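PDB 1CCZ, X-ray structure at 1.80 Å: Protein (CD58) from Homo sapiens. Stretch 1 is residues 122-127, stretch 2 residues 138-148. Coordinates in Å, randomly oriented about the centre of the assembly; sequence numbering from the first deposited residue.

Stretch 1 122-127: LKLYQG
Stretch 2 (138-148) TMSYQWTNLRA

Residues 122-126 form an extended strand, phi/psi running from -103/136 at Leu122 to -137/114 at Gln126, and 138-142 form a second. Their N-to-C directions differ by 26°, and their axes approach to 8.0 Å with a signed crossing angle of -26°. No backbone hydrogen bond joins them; side chains fill the gap. The register sets Leu122 CA 7.0 Å from Met139 CA and, past the second strand, Gly127 CA 5.1 Å from Ala148 CA.

Alternation sorts the first strand: Leu122, Leu124 and Gln126 point toward the other stretch, while Lys123 points away. Met139 and Tyr141 answer from the second. Met139 (chi1 t, chi2 t, chi3 p) extends its methyl to both leucines, Met139 CE lying 3.8 Å from Leu122 CB and 3.6 Å from Leu124 CB. Leu122 is m,t; Leu124, t,p, brings CD2 to 3.6 Å from Tyr141 CB. These apolar contacts bury hydrocarbon without needing precise directions.

At the strand's end the rule becomes polar. Gln126, with chi1 and chi2 both t and chi3 at 43°, extends its amide into the loop after the second strand. Gln126 NE2 spends its two hydrogens on carbonyls, donating to Asn145 O at 2.8 Å (161°) and to Ala148 O at 3.1 Å (174°). Within the loop, Arg147 N donates to Asn145 OD1 at 2.9 Å, with Asn145 chi1 p.

Gln126 OE1 accepts from two waters, water 1 at 2.6 Å and water 2 at 2.7 Å. Water 1 also bonds Tyr141 OH at 2.9 Å and accepts from Thr144 N at 3.1 Å; water 2 accepts from Asn145 ND2 at 3.0 Å. Next in sequence, Gly127 adopts phi/psi 72/-138, a positive phi that favours glycine, and Gly127 N packs 3.6 Å from Ala148 CB.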

# COMPACT_ATOMS: atom_id res chain seq x y z
N LEU A 122 13.22 -1.69 -5.59
CA LEU A 122 13.67 -2.77 -6.46
C LEU A 122 14.75 -3.50 -5.66
O LEU A 122 15.60 -2.86 -5.01
CB LEU A 122 14.27 -2.20 -7.75
CG LEU A 122 13.27 -1.63 -8.75
CD1 LEU A 122 14.03 -1.08 -9.96
CD2 LEU A 122 12.26 -2.71 -9.18
N LYS A 123 14.71 -4.83 -5.67
CA LYS A 123 15.69 -5.63 -4.95
C LYS A 123 16.34 -6.59 -5.94
O LYS A 123 15.64 -7.25 -6.71
CB LYS A 123 14.99 -6.41 -3.85
CG LYS A 123 14.29 -5.51 -2.87
CD LYS A 123 13.51 -6.34 -1.90
CE LYS A 123 14.02 -6.13 -0.49
NZ LYS A 123 13.12 -5.21 0.31
N LEU A 124 17.67 -6.65 -5.94
CA LEU A 124 18.38 -7.52 -6.87
C LEU A 124 19.08 -8.69 -6.19
O LEU A 124 19.69 -8.53 -5.13
CB LEU A 124 19.40 -6.71 -7.66
CG LEU A 124 20.12 -7.42 -8.81
CD1 LEU A 124 19.16 -7.74 -9.93
CD2 LEU A 124 21.23 -6.52 -9.31
N TYR A 125 18.96 -9.87 -6.80
CA TYR A 125 19.58 -11.10 -6.30
C TYR A 125 20.32 -11.84 -7.41
O TYR A 125 19.95 -11.75 -8.57
CB TYR A 125 18.52 -12.04 -5.73
CG TYR A 125 17.59 -11.40 -4.74
CD1 TYR A 125 16.52 -10.61 -5.17
CD2 TYR A 125 17.76 -11.60 -3.37
CE1 TYR A 125 15.62 -10.05 -4.24
CE2 TYR A 125 16.88 -11.05 -2.44
CZ TYR A 125 15.81 -10.28 -2.89
OH TYR A 125 14.92 -9.75 -1.98
N GLN A 126 21.40 -12.52 -7.05
CA GLN A 126 22.13 -13.33 -8.02
C GLN A 126 22.40 -14.59 -7.23
O GLN A 126 23.12 -14.55 -6.23
CB GLN A 126 23.45 -12.71 -8.47
CG GLN A 126 24.23 -13.69 -9.33
CD GLN A 126 25.35 -13.03 -10.07
OE1 GLN A 126 26.06 -12.19 -9.51
NE2 GLN A 126 25.53 -13.38 -11.34
N GLY A 127 21.80 -15.69 -7.65
CA GLY A 127 21.95 -16.90 -6.89
C GLY A 127 21.12 -16.68 -5.64
O GLY A 127 20.01 -16.11 -5.71
N THR A 138 14.20 2.32 -11.20
CA THR A 138 15.26 1.82 -12.05
C THR A 138 16.47 1.65 -11.13
O THR A 138 16.65 2.42 -10.18
CB THR A 138 15.55 2.74 -13.25
OG1 THR A 138 16.47 2.07 -14.12
CG2 THR A 138 16.14 4.06 -12.81
N MET A 139 17.25 0.60 -11.37
CA MET A 139 18.42 0.28 -10.54
C MET A 139 19.42 -0.43 -11.41
O MET A 139 19.06 -1.36 -12.10
CB MET A 139 18.00 -0.64 -9.41
CG MET A 139 19.15 -1.15 -8.54
SD MET A 139 18.53 -2.04 -7.07
CE MET A 139 17.89 -3.50 -7.84
N SER A 140 20.67 -0.01 -11.37
CA SER A 140 21.70 -0.66 -12.17
C SER A 140 22.74 -1.32 -11.29
O SER A 140 22.88 -0.96 -10.12
CB SER A 140 22.35 0.35 -13.09
OG SER A 140 21.40 0.78 -14.06
N TYR A 141 23.47 -2.27 -11.84
CA TYR A 141 24.46 -2.99 -11.06
C TYR A 141 25.55 -3.51 -11.97
O TYR A 141 25.27 -4.11 -13.01
CB TYR A 141 23.79 -4.14 -10.30
CG TYR A 141 24.75 -5.14 -9.70
CD1 TYR A 141 25.26 -4.97 -8.41
CD2 TYR A 141 25.14 -6.27 -10.42
CE1 TYR A 141 26.14 -5.91 -7.86
CE2 TYR A 141 26.01 -7.20 -9.88
CZ TYR A 141 26.50 -7.02 -8.61
OH TYR A 141 27.35 -7.98 -8.09
N GLN A 142 26.80 -3.27 -11.59
CA GLN A 142 27.94 -3.73 -12.38
C GLN A 142 28.28 -5.13 -11.84
O GLN A 142 28.66 -5.27 -10.68
CB GLN A 142 29.11 -2.78 -12.20
CG GLN A 142 29.30 -1.81 -13.36
CD GLN A 142 30.75 -1.74 -13.80
OE1 GLN A 142 31.66 -1.66 -12.96
NE2 GLN A 142 30.99 -1.79 -15.11
N TRP A 143 28.11 -6.16 -12.67
CA TRP A 143 28.36 -7.50 -12.16
C TRP A 143 29.83 -7.91 -12.10
O TRP A 143 30.68 -7.42 -12.84
CB TRP A 143 27.52 -8.54 -12.93
CG TRP A 143 27.91 -8.78 -14.36
CD1 TRP A 143 28.99 -9.51 -14.81
CD2 TRP A 143 27.23 -8.31 -15.54
NE1 TRP A 143 29.01 -9.52 -16.19
CE2 TRP A 143 27.94 -8.80 -16.66
CE3 TRP A 143 26.08 -7.53 -15.74
CZ2 TRP A 143 27.55 -8.53 -17.98
CZ3 TRP A 143 25.68 -7.26 -17.06
CH2 TRP A 143 26.42 -7.76 -18.16
N THR A 144 30.11 -8.82 -11.18
CA THR A 144 31.46 -9.32 -11.02
C THR A 144 31.54 -10.72 -11.62
O THR A 144 32.59 -11.14 -12.07
CB THR A 144 31.85 -9.36 -9.53
OG1 THR A 144 31.14 -10.41 -8.86
CG2 THR A 144 31.51 -8.04 -8.88
N ASN A 145 30.40 -11.42 -11.64
CA ASN A 145 30.35 -12.77 -12.19
C ASN A 145 28.96 -13.11 -12.73
O ASN A 145 27.98 -12.43 -12.42
CB ASN A 145 30.72 -13.79 -11.12
CG ASN A 145 29.59 -14.06 -10.18
OD1 ASN A 145 28.77 -14.93 -10.42
ND2 ASN A 145 29.55 -13.31 -9.08
N LEU A 146 28.90 -14.17 -13.54
CA LEU A 146 27.65 -14.61 -14.13
C LEU A 146 27.42 -16.09 -13.85
O LEU A 146 26.92 -16.83 -14.69
CB LEU A 146 27.66 -14.35 -15.64
CG LEU A 146 27.71 -12.85 -15.98
CD1 LEU A 146 27.78 -12.67 -17.48
CD2 LEU A 146 26.50 -12.13 -15.42
N ARG A 147 27.77 -16.51 -12.65
CA ARG A 147 27.60 -17.91 -12.26
C ARG A 147 26.14 -18.29 -11.99
O ARG A 147 25.81 -19.47 -11.92
CB ARG A 147 28.44 -18.21 -11.02
CG ARG A 147 29.95 -18.17 -11.25
CD ARG A 147 30.68 -18.75 -10.05
NE ARG A 147 30.56 -17.90 -8.86
CZ ARG A 147 31.32 -16.83 -8.63
NH1 ARG A 147 32.25 -16.45 -9.50
NH2 ARG A 147 31.13 -16.11 -7.52
N ALA A 148 25.28 -17.30 -11.81
CA ALA A 148 23.87 -17.57 -11.57
C ALA A 148 23.03 -16.49 -12.22
O ALA A 148 23.52 -15.40 -12.51
CB ALA A 148 23.59 -17.61 -10.08
O HOH W 1 27.83 -10.31 -9.76
O HOH W 2 27.32 -12.72 -7.18